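Local coordinates for hypothetical protein Atu2144 (Agrobacterium tumefaciens, PDB 2ODF) that is of unknown function but belongs to the N-formylglutamate amidohydrolase family and is probably a hydrolase related to the zinc exopeptidases, at residues A[54-59]-A[83-88]; A[58-63]-A[153-158]; A[176-181]-A[218-223]. All blocks are in the same frame, centred on the assembly; numbering follows the deposited sequence.

Contact 1: residues A[54-59]-A[83-88]; sequences SHAAWD and SRLVYD
The carbonyl oxygen of Ala57 takes a hydrogen bond from Ser83, OG to O 2.7 Å. The hydroxyl lies 16° from the carbonyl plane. OG stands anti to the backbone N of Ser83 (chi1 177°) and also accepts from the amide N of Leu85 at 2.9 Å, which makes an ST turn. The same Ala57 oxygen is met by water 2, which in turn accepts from the amide N of Arg84. The hydroxyl and the water thus tie one carbonyl to the start of the turn at 83-86.

Leu85 brings the apolar part. Its CD1 lies 3.7 Å from Ala57 CA, and its CG and CD2 rest against the carbonyl O of Ala56. The aliphatic CG and CD of Arg84 pass by that same oxygen.

The guanidinium of Arg84 lies between two carboxylates. NH2 makes a salt bridge with Asp88 OD2 at 2.9 Å. NH1 and Asp59 OD1 form only a long ion pair of 3.8 Å, with the two planes 60° apart. Water 1, at the guanidinium edge, accepts from NH1 at 2.9 Å and lies 2.7 Å from Asp59 OD1, with the carbonyl O of His55 also close to it. Asp59 OD2 is bound by the amide N of Ser155. The Ser83 hydroxyl therefore joins the two loops directly. Arg84, held closely by Asp88, reaches Asp59 mainly through water 1.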
loop_
_atom_site.group_PDB
_atom_site.type_symbol
_atom_site.label_atom_id
_atom_site.label_comp_id
_atom_site.label_asym_id
_atom_site.label_seq_id
_atom_site.Cartn_x
_atom_site.Cartn_y
_atom_site.Cartn_z
ATOM N N SER A 54 25.858 2.975 7.520
ATOM C CA SER A 54 26.113 4.087 6.612
ATOM C C SER A 54 24.827 4.814 6.278
ATOM O O SER A 54 23.758 4.436 6.726
ATOM C CB SER A 54 26.756 3.585 5.305
ATOM O OG SER A 54 25.800 2.923 4.473
ATOM N N HIS A 55 24.971 5.839 5.444
ATOM C CA HIS A 55 23.840 6.579 4.883
ATOM C C HIS A 55 22.918 5.771 3.968
ATOM O O HIS A 55 21.860 6.282 3.616
ATOM C CB HIS A 55 24.345 7.815 4.128
ATOM C CG HIS A 55 25.093 7.477 2.879
ATOM N ND1 HIS A 55 24.478 7.361 1.656
ATOM C CD2 HIS A 55 26.399 7.173 2.678
ATOM C CE1 HIS A 55 25.370 7.007 0.749
ATOM N NE2 HIS A 55 26.544 6.889 1.343
ATOM N N ALA A 56 23.288 4.530 3.571
ATOM C CA ALA A 56 22.353 3.646 2.847
ATOM C C ALA A 56 21.083 3.379 3.677
ATOM O O ALA A 56 19.983 3.282 3.128
ATOM C CB ALA A 56 23.016 2.291 2.490
ATOM N N ALA A 57 21.267 3.257 4.994
ATOM C CA ALA A 57 20.218 2.839 5.920
ATOM C C ALA A 57 19.379 3.959 6.504
ATOM O O ALA A 57 18.293 3.690 7.004
ATOM C CB ALA A 57 20.813 2.025 7.052
ATOM N N TRP A 58 19.865 5.191 6.458
ATOM C CA TRP A 58 19.180 6.326 7.066
ATOM C C TRP A 58 19.798 7.646 6.609
ATOM O O TRP A 58 20.789 7.655 5.877
ATOM C CB TRP A 58 19.230 6.206 8.598
ATOM C CG TRP A 58 20.580 6.466 9.201
ATOM C CD1 TRP A 58 21.798 6.141 8.685
ATOM C CD2 TRP A 58 20.836 7.112 10.440
ATOM N NE1 TRP A 58 22.781 6.546 9.526
ATOM C CE2 TRP A 58 22.219 7.139 10.617
ATOM C CE3 TRP A 58 20.015 7.670 11.429
ATOM C CZ2 TRP A 58 22.816 7.709 11.745
ATOM C CZ3 TRP A 58 20.600 8.220 12.541
ATOM C CH2 TRP A 58 21.993 8.236 12.695
ATOM N N ASP A 59 19.171 8.751 6.999
ATOM C CA ASP A 59 19.742 10.099 6.833
ATOM C C ASP A 59 20.391 10.450 8.170
ATOM O O ASP A 59 19.704 10.899 9.112
ATOM C CB ASP A 59 18.653 11.132 6.534
ATOM C CG ASP A 59 18.098 11.035 5.140
ATOM O OD1 ASP A 59 18.302 9.997 4.445
ATOM O OD2 ASP A 59 17.377 11.991 4.750
ATOM N N SER A 83 14.327 1.434 8.795
ATOM C CA SER A 83 15.157 1.871 7.696
ATOM C C SER A 83 14.444 1.976 6.367
ATOM O O SER A 83 13.606 1.102 6.004
ATOM C CB SER A 83 16.335 0.916 7.509
ATOM O OG SER A 83 17.125 1.294 6.402
ATOM N N ARG A 84 14.842 3.011 5.630
ATOM C CA ARG A 84 14.433 3.231 4.243
ATOM C C ARG A 84 14.866 2.062 3.330
ATOM O O ARG A 84 14.410 1.971 2.180
ATOM C CB ARG A 84 15.051 4.529 3.700
ATOM C CG ARG A 84 16.615 4.502 3.603
ATOM C CD ARG A 84 17.188 5.780 3.034
ATOM N NE ARG A 84 16.689 6.039 1.690
ATOM C CZ ARG A 84 17.068 7.039 0.907
ATOM N NH1 ARG A 84 17.947 7.931 1.329
ATOM N NH2 ARG A 84 16.532 7.163 -0.294
ATOM N N LEU A 85 15.810 1.244 3.798
ATOM C CA LEU A 85 16.202 0.043 3.033
ATOM C C LEU A 85 15.086 -0.982 2.945
ATOM O O LEU A 85 15.001 -1.699 1.936
ATOM C CB LEU A 85 17.443 -0.614 3.605
ATOM C CG LEU A 85 18.764 0.132 3.431
ATOM C CD1 LEU A 85 19.781 -0.526 4.331
ATOM C CD2 LEU A 85 19.210 0.138 2.024
ATOM N N VAL A 86 14.237 -1.054 3.973
ATOM C CA VAL A 86 13.108 -1.957 3.978
ATOM C C VAL A 86 11.941 -1.351 3.178
ATOM O O VAL A 86 11.372 -1.987 2.288
ATOM C CB VAL A 86 12.674 -2.350 5.411
ATOM C CG1 VAL A 86 11.508 -3.362 5.354
ATOM C CG2 VAL A 86 13.860 -2.988 6.153
ATOM N N TYR A 87 11.621 -0.096 3.464
ATOM C CA TYR A 87 10.638 0.641 2.669
ATOM C C TYR A 87 10.983 2.124 2.774
ATOM O O TYR A 87 11.022 2.678 3.891
ATOM C CB TYR A 87 9.168 0.384 3.105
ATOM C CG TYR A 87 8.213 0.920 2.060
ATOM C CD1 TYR A 87 8.111 2.292 1.832
ATOM C CD2 TYR A 87 7.481 0.073 1.235
ATOM C CE1 TYR A 87 7.303 2.798 0.826
ATOM C CE2 TYR A 87 6.657 0.585 0.236
ATOM C CZ TYR A 87 6.591 1.962 0.026
ATOM O OH TYR A 87 5.811 2.525 -0.982
ATOM N N ASP A 88 11.229 2.759 1.629
ATOM C CA ASP A 88 11.492 4.196 1.582
ATOM C C ASP A 88 10.155 4.920 1.587
ATOM O O ASP A 88 9.475 5.002 0.570
ATOM C CB ASP A 88 12.317 4.580 0.343
ATOM C CG ASP A 88 12.785 6.033 0.382
ATOM O OD1 ASP A 88 12.144 6.852 1.088
ATOM O OD2 ASP A 88 13.795 6.345 -0.279
HETATM O O HOH W 1 20.095 8.343 3.181
HETATM O O HOH W 2 15.877 5.352 6.967
#

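Contact 2: residues A[58-63]-A[153-158]; sequences WDPGAL and IHSFTP
Two hydrogen bonds join Asp59 and Pro60 to Ser155. The amide N of Ser155 donates to Asp59 OD2 at 2.9 Å, with an angle of 153° at the hydrogen. It comes from above the carboxylate plane, 45° out of it. The hydroxyl of Ser155 donates to the carbonyl of Pro60, OG to O 2.7 Å. The rotation that puts OG between its own backbone N and carbonyl carbon (chi1 72°) places it at this carbonyl. One serine thus holds a side chain through its amide and a backbone carbonyl through its hydroxyl.

Close packing surrounds these bonds. Asp59 CB lies 3.3 Å from Ser155 OG, and Pro60 CD is 3.6 Å from the same hydroxyl. Asp59 OD2 also rests against the backbone of His154, 3.2 Å from its CA. Ile153 CG2 packs against the Ala62 backbone, 3.4 Å from the carbonyl O of Ala62.

The apolar contact across the segments is slight: Ile153 CG2 meets Ala62 CB at 4.2 Å. Within 58-63, Pro60 CA covers one face of the Trp58 ring, over its centre.

Gly61 is the N-cap of helix 62-73, and the contact places the first turn of this helix beside the C-terminal end of strand 149-156. Ile153 packs further along the same helix on Ala66 and Leu69. The strand runs in the main sheet between strands 27-31 and 220-227.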
loop_
_atom_site.group_PDB
_atom_site.type_symbol
_atom_site.label_atom_id
_atom_site.label_comp_id
_atom_site.label_asym_id
_atom_site.label_seq_id
_atom_site.Cartn_x
_atom_site.Cartn_y
_atom_site.Cartn_z
ATOM N N TRP A 58 19.865 5.191 6.458
ATOM C CA TRP A 58 19.180 6.326 7.066
ATOM C C TRP A 58 19.798 7.646 6.609
ATOM O O TRP A 58 20.789 7.655 5.877
ATOM C CB TRP A 58 19.230 6.206 8.598
ATOM C CG TRP A 58 20.580 6.466 9.201
ATOM C CD1 TRP A 58 21.798 6.141 8.685
ATOM C CD2 TRP A 58 20.836 7.112 10.440
ATOM N NE1 TRP A 58 22.781 6.546 9.526
ATOM C CE2 TRP A 58 22.219 7.139 10.617
ATOM C CE3 TRP A 58 20.015 7.670 11.429
ATOM C CZ2 TRP A 58 22.816 7.709 11.745
ATOM C CZ3 TRP A 58 20.600 8.220 12.541
ATOM C CH2 TRP A 58 21.993 8.236 12.695
ATOM N N ASP A 59 19.171 8.751 6.999
ATOM C CA ASP A 59 19.742 10.099 6.833
ATOM C C ASP A 59 20.391 10.450 8.170
ATOM O O ASP A 59 19.704 10.899 9.112
ATOM C CB ASP A 59 18.653 11.132 6.534
ATOM C CG ASP A 59 18.098 11.035 5.140
ATOM O OD1 ASP A 59 18.302 9.997 4.445
ATOM O OD2 ASP A 59 17.377 11.991 4.750
ATOM N N PRO A 60 21.720 10.268 8.274
ATOM C CA PRO A 60 22.389 10.609 9.534
ATOM C C PRO A 60 22.217 12.078 9.870
ATOM O O PRO A 60 22.341 12.936 8.986
ATOM C CB PRO A 60 23.877 10.314 9.269
ATOM C CG PRO A 60 23.981 9.763 7.917
ATOM C CD PRO A 60 22.653 9.820 7.222
ATOM N N GLY A 61 21.887 12.349 11.123
ATOM C CA GLY A 61 21.716 13.712 11.603
ATOM C C GLY A 61 20.292 14.230 11.496
ATOM O O GLY A 61 19.941 15.147 12.196
ATOM N N ALA A 62 19.495 13.667 10.584
ATOM C CA ALA A 62 18.204 14.265 10.227
ATOM C C ALA A 62 17.177 14.237 11.373
ATOM O O ALA A 62 16.512 15.238 11.629
ATOM C CB ALA A 62 17.642 13.602 8.948
ATOM N N LEU A 63 17.022 13.099 12.044
ATOM C CA LEU A 63 16.108 12.993 13.180
ATOM C C LEU A 63 16.597 13.895 14.332
ATOM O O LEU A 63 15.799 14.506 15.036
ATOM C CB LEU A 63 15.997 11.536 13.649
ATOM C CG LEU A 63 15.114 11.235 14.823
ATOM C CD1 LEU A 63 13.716 11.749 14.502
ATOM C CD2 LEU A 63 15.151 9.697 15.187
ATOM N N ILE A 153 12.404 16.792 6.805
ATOM C CA ILE A 153 13.822 16.962 7.145
ATOM C C ILE A 153 14.631 15.770 6.670
ATOM O O ILE A 153 14.371 14.620 7.068
ATOM C CB ILE A 153 14.030 17.102 8.692
ATOM C CG1 ILE A 153 13.164 18.222 9.288
ATOM C CG2 ILE A 153 15.495 17.256 9.035
ATOM C CD1 ILE A 153 13.448 19.630 8.772
ATOM N N HIS A 154 15.636 16.057 5.848
ATOM C CA HIS A 154 16.474 15.056 5.213
ATOM C C HIS A 154 17.954 15.464 5.325
ATOM O O HIS A 154 18.275 16.660 5.490
ATOM C CB HIS A 154 16.149 14.933 3.723
ATOM C CG HIS A 154 14.862 14.224 3.428
ATOM N ND1 HIS A 154 13.627 14.763 3.722
ATOM C CD2 HIS A 154 14.625 13.012 2.873
ATOM C CE1 HIS A 154 12.684 13.918 3.333
ATOM N NE2 HIS A 154 13.265 12.843 2.832
ATOM N N SER A 155 18.844 14.483 5.206
ATOM C CA SER A 155 20.262 14.761 4.986
ATOM C C SER A 155 20.753 13.998 3.785
ATOM O O SER A 155 20.137 12.994 3.340
ATOM C CB SER A 155 21.147 14.485 6.243
ATOM O OG SER A 155 21.319 13.105 6.531
ATOM N N PHE A 156 21.852 14.497 3.232
ATOM C CA PHE A 156 22.434 13.940 2.041
ATOM C C PHE A 156 23.935 13.832 2.179
ATOM O O PHE A 156 24.580 14.560 2.931
ATOM C CB PHE A 156 22.032 14.711 0.765
ATOM C CG PHE A 156 22.505 16.151 0.719
ATOM C CD1 PHE A 156 21.757 17.164 1.299
ATOM C CD2 PHE A 156 23.680 16.492 0.050
ATOM C CE1 PHE A 156 22.190 18.515 1.237
ATOM C CE2 PHE A 156 24.118 17.846 -0.008
ATOM C CZ PHE A 156 23.339 18.842 0.572
ATOM N N THR A 157 24.465 12.863 1.460
ATOM C CA THR A 157 25.870 12.512 1.509
ATOM C C THR A 157 26.720 13.549 0.733
ATOM O O THR A 157 26.322 14.027 -0.323
ATOM C CB THR A 157 26.019 11.079 0.964
ATOM O OG1 THR A 157 27.222 10.494 1.459
ATOM C CG2 THR A 157 25.994 11.082 -0.529
ATOM N N PRO A 158 27.881 13.944 1.286
ATOM C CA PRO A 158 28.703 14.944 0.589
ATOM C C PRO A 158 29.293 14.517 -0.762
ATOM O O PRO A 158 29.498 15.364 -1.607
ATOM C CB PRO A 158 29.842 15.235 1.572
ATOM C CG PRO A 158 29.457 14.645 2.861
ATOM C CD PRO A 158 28.443 13.566 2.599
#

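Contact 3: residues A[176-181]-A[218-223]; sequences DSRLAD and GLLNVM
An Asx turn leads into helix 178-186, and this helix start packs on the beginning of strand 220-227. Asp176 OD1 accepts from the backbone N of Arg178 at 3.1 Å and, from the opposite face of its plane, from Arg178 NE. Asp176 OD2 takes Arg178 NH2 at 2.9 Å. The arginine therefore grips the carboxylate side-on with two nitrogens, both oxygens lying almost in the guanidinium plane.

NH2 also donates across the contact to Gly218 O at 2.8 Å, from above the carbonyl plane. Water 4 joins NH1 to the same oxygen. Leu220 CD2 sits over the centre of one guanidinium face, 3.5 Å from Arg178 CZ.

Deeper in, Leu179 CD2 meets Val222 CG1 at 3.8 Å, the two side chains crossing at about a right angle. Leu179 also packs on helix 234-256. Water 3 donates to the carbonyls of Asp176 and Asn221 and accepts from Ala180 N. Water 5 accepts from the amides of Leu179 and Asn221.

The Asp176 salt bridge and the bond to Gly218 O probably fix the guanidinium flat against Leu220 CD2, while waters join the two backbones.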
loop_
_atom_site.group_PDB
_atom_site.type_symbol
_atom_site.label_atom_id
_atom_site.label_comp_id
_atom_site.label_asym_id
_atom_site.label_seq_id
_atom_site.Cartn_x
_atom_site.Cartn_y
_atom_site.Cartn_z
ATOM N N ASP A 176 4.082 23.913 -5.394
ATOM C CA ASP A 176 3.881 25.027 -4.512
ATOM C C ASP A 176 5.221 25.525 -3.996
ATOM O O ASP A 176 5.857 24.875 -3.136
ATOM C CB ASP A 176 2.983 24.601 -3.360
ATOM C CG ASP A 176 2.805 25.682 -2.310
ATOM O OD1 ASP A 176 3.222 26.852 -2.489
ATOM O OD2 ASP A 176 2.217 25.333 -1.281
ATOM N N SER A 177 5.640 26.684 -4.487
ATOM C CA SER A 177 6.954 27.244 -4.117
ATOM C C SER A 177 6.938 28.331 -3.043
ATOM O O SER A 177 7.962 28.971 -2.819
ATOM C CB SER A 177 7.626 27.834 -5.376
ATOM O OG SER A 177 6.890 28.968 -5.826
ATOM N N ARG A 178 5.796 28.560 -2.403
ATOM C CA ARG A 178 5.617 29.765 -1.597
ATOM C C ARG A 178 6.616 29.812 -0.429
ATOM O O ARG A 178 7.353 30.781 -0.274
ATOM C CB ARG A 178 4.181 29.885 -1.057
ATOM C CG ARG A 178 3.093 30.130 -2.107
ATOM C CD ARG A 178 1.691 30.020 -1.488
ATOM N NE ARG A 178 1.408 28.648 -1.043
ATOM C CZ ARG A 178 0.440 28.294 -0.211
ATOM N NH1 ARG A 178 -0.367 29.197 0.320
ATOM N NH2 ARG A 178 0.293 27.023 0.131
ATOM N N LEU A 179 6.617 28.788 0.408
ATOM C CA LEU A 179 7.570 28.757 1.527
ATOM C C LEU A 179 9.005 28.698 1.039
ATOM O O LEU A 179 9.871 29.393 1.564
ATOM C CB LEU A 179 7.281 27.606 2.485
ATOM C CG LEU A 179 8.160 27.513 3.755
ATOM C CD1 LEU A 179 8.310 28.838 4.496
ATOM C CD2 LEU A 179 7.598 26.412 4.701
ATOM N N ALA A 180 9.264 27.882 0.025
ATOM C CA ALA A 180 10.603 27.739 -0.511
ATOM C C ALA A 180 11.142 29.092 -0.980
ATOM O O ALA A 180 12.278 29.448 -0.685
ATOM C CB ALA A 180 10.617 26.725 -1.689
ATOM N N ASP A 181 10.330 29.805 -1.760
ATOM C CA ASP A 181 10.696 31.121 -2.287
ATOM C C ASP A 181 11.056 32.074 -1.158
ATOM O O ASP A 181 12.043 32.791 -1.249
ATOM C CB ASP A 181 9.536 31.739 -3.088
ATOM C CG ASP A 181 9.296 31.064 -4.439
ATOM O OD1 ASP A 181 10.168 30.309 -4.917
ATOM O OD2 ASP A 181 8.199 31.279 -5.037
ATOM N N GLY A 218 -3.432 22.440 -0.047
ATOM C CA GLY A 218 -2.977 23.825 -0.228
ATOM C C GLY A 218 -2.085 24.366 0.867
ATOM O O GLY A 218 -1.967 25.585 1.070
ATOM N N LEU A 219 -1.435 23.449 1.584
ATOM C CA LEU A 219 -0.676 23.795 2.763
ATOM C C LEU A 219 0.725 24.272 2.381
ATOM O O LEU A 219 1.355 23.722 1.461
ATOM C CB LEU A 219 -0.544 22.552 3.666
ATOM C CG LEU A 219 -1.798 21.831 4.128
ATOM C CD1 LEU A 219 -1.451 20.585 4.988
ATOM C CD2 LEU A 219 -2.736 22.744 4.884
ATOM N N LEU A 220 1.215 25.278 3.102
ATOM C CA LEU A 220 2.589 25.693 2.955
ATOM C C LEU A 220 3.468 24.485 3.269
ATOM O O LEU A 220 3.157 23.664 4.150
ATOM C CB LEU A 220 2.922 26.852 3.905
ATOM C CG LEU A 220 2.277 28.228 3.662
ATOM C CD1 LEU A 220 2.520 29.208 4.828
ATOM C CD2 LEU A 220 2.780 28.832 2.355
ATOM N N ASN A 221 4.575 24.375 2.561
ATOM C CA ASN A 221 5.406 23.215 2.722
ATOM C C ASN A 221 6.789 23.400 2.173
ATOM O O ASN A 221 7.015 24.198 1.295
ATOM C CB ASN A 221 4.746 22.010 2.036
ATOM C CG ASN A 221 4.589 22.197 0.560
ATOM O OD1 ASN A 221 3.653 22.892 0.081
ATOM N ND2 ASN A 221 5.471 21.570 -0.189
ATOM N N VAL A 222 7.710 22.617 2.687
ATOM C CA VAL A 222 9.051 22.599 2.145
ATOM C C VAL A 222 9.733 21.309 2.575
ATOM O O VAL A 222 9.417 20.709 3.591
ATOM C CB VAL A 222 9.878 23.843 2.637
ATOM C CG1 VAL A 222 10.232 23.698 4.166
ATOM C CG2 VAL A 222 11.133 24.032 1.817
ATOM N N MET A 223 10.707 20.907 1.791
ATOM C CA MET A 223 11.561 19.792 2.136
ATOM C C MET A 223 12.954 20.359 2.273
ATOM O O MET A 223 13.423 21.063 1.394
ATOM C CB MET A 223 11.462 18.751 1.016
ATOM C CG MET A 223 12.470 17.614 1.013
ATOM S SD MET A 223 12.134 16.321 -0.232
ATOM C CE MET A 223 13.625 15.462 -0.032
HETATM O O HOH W 3 7.342 25.675 -0.997
HETATM O O HOH W 4 -2.473 28.064 1.917
HETATM O O HOH W 5 4.712 26.392 0.235
#

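Contacts 1 and 2 are buried and start from the same loop. They share Asp59, whose two carboxylate oxygens are divided between them: OD1 serves the charge network of contact 1 and OD2 the strand of contact 2. They also touch directly, His55 against Thr157 and Pro60. Contact 3 is only partly buried, with Arg178 at the surface, and its centre lies about 26 Å from that of contact 1. Contacts 2 and 3 reach neighbouring strands of one sheet, and His154 packs on Met223 between them. Contact 1 adds water and a long ion pair to one direct hydrogen bond. Contact 2 relies on two. Contact 3 combines bridging waters and an arginine bonded to Gly218 O with inner leucine-valine packing.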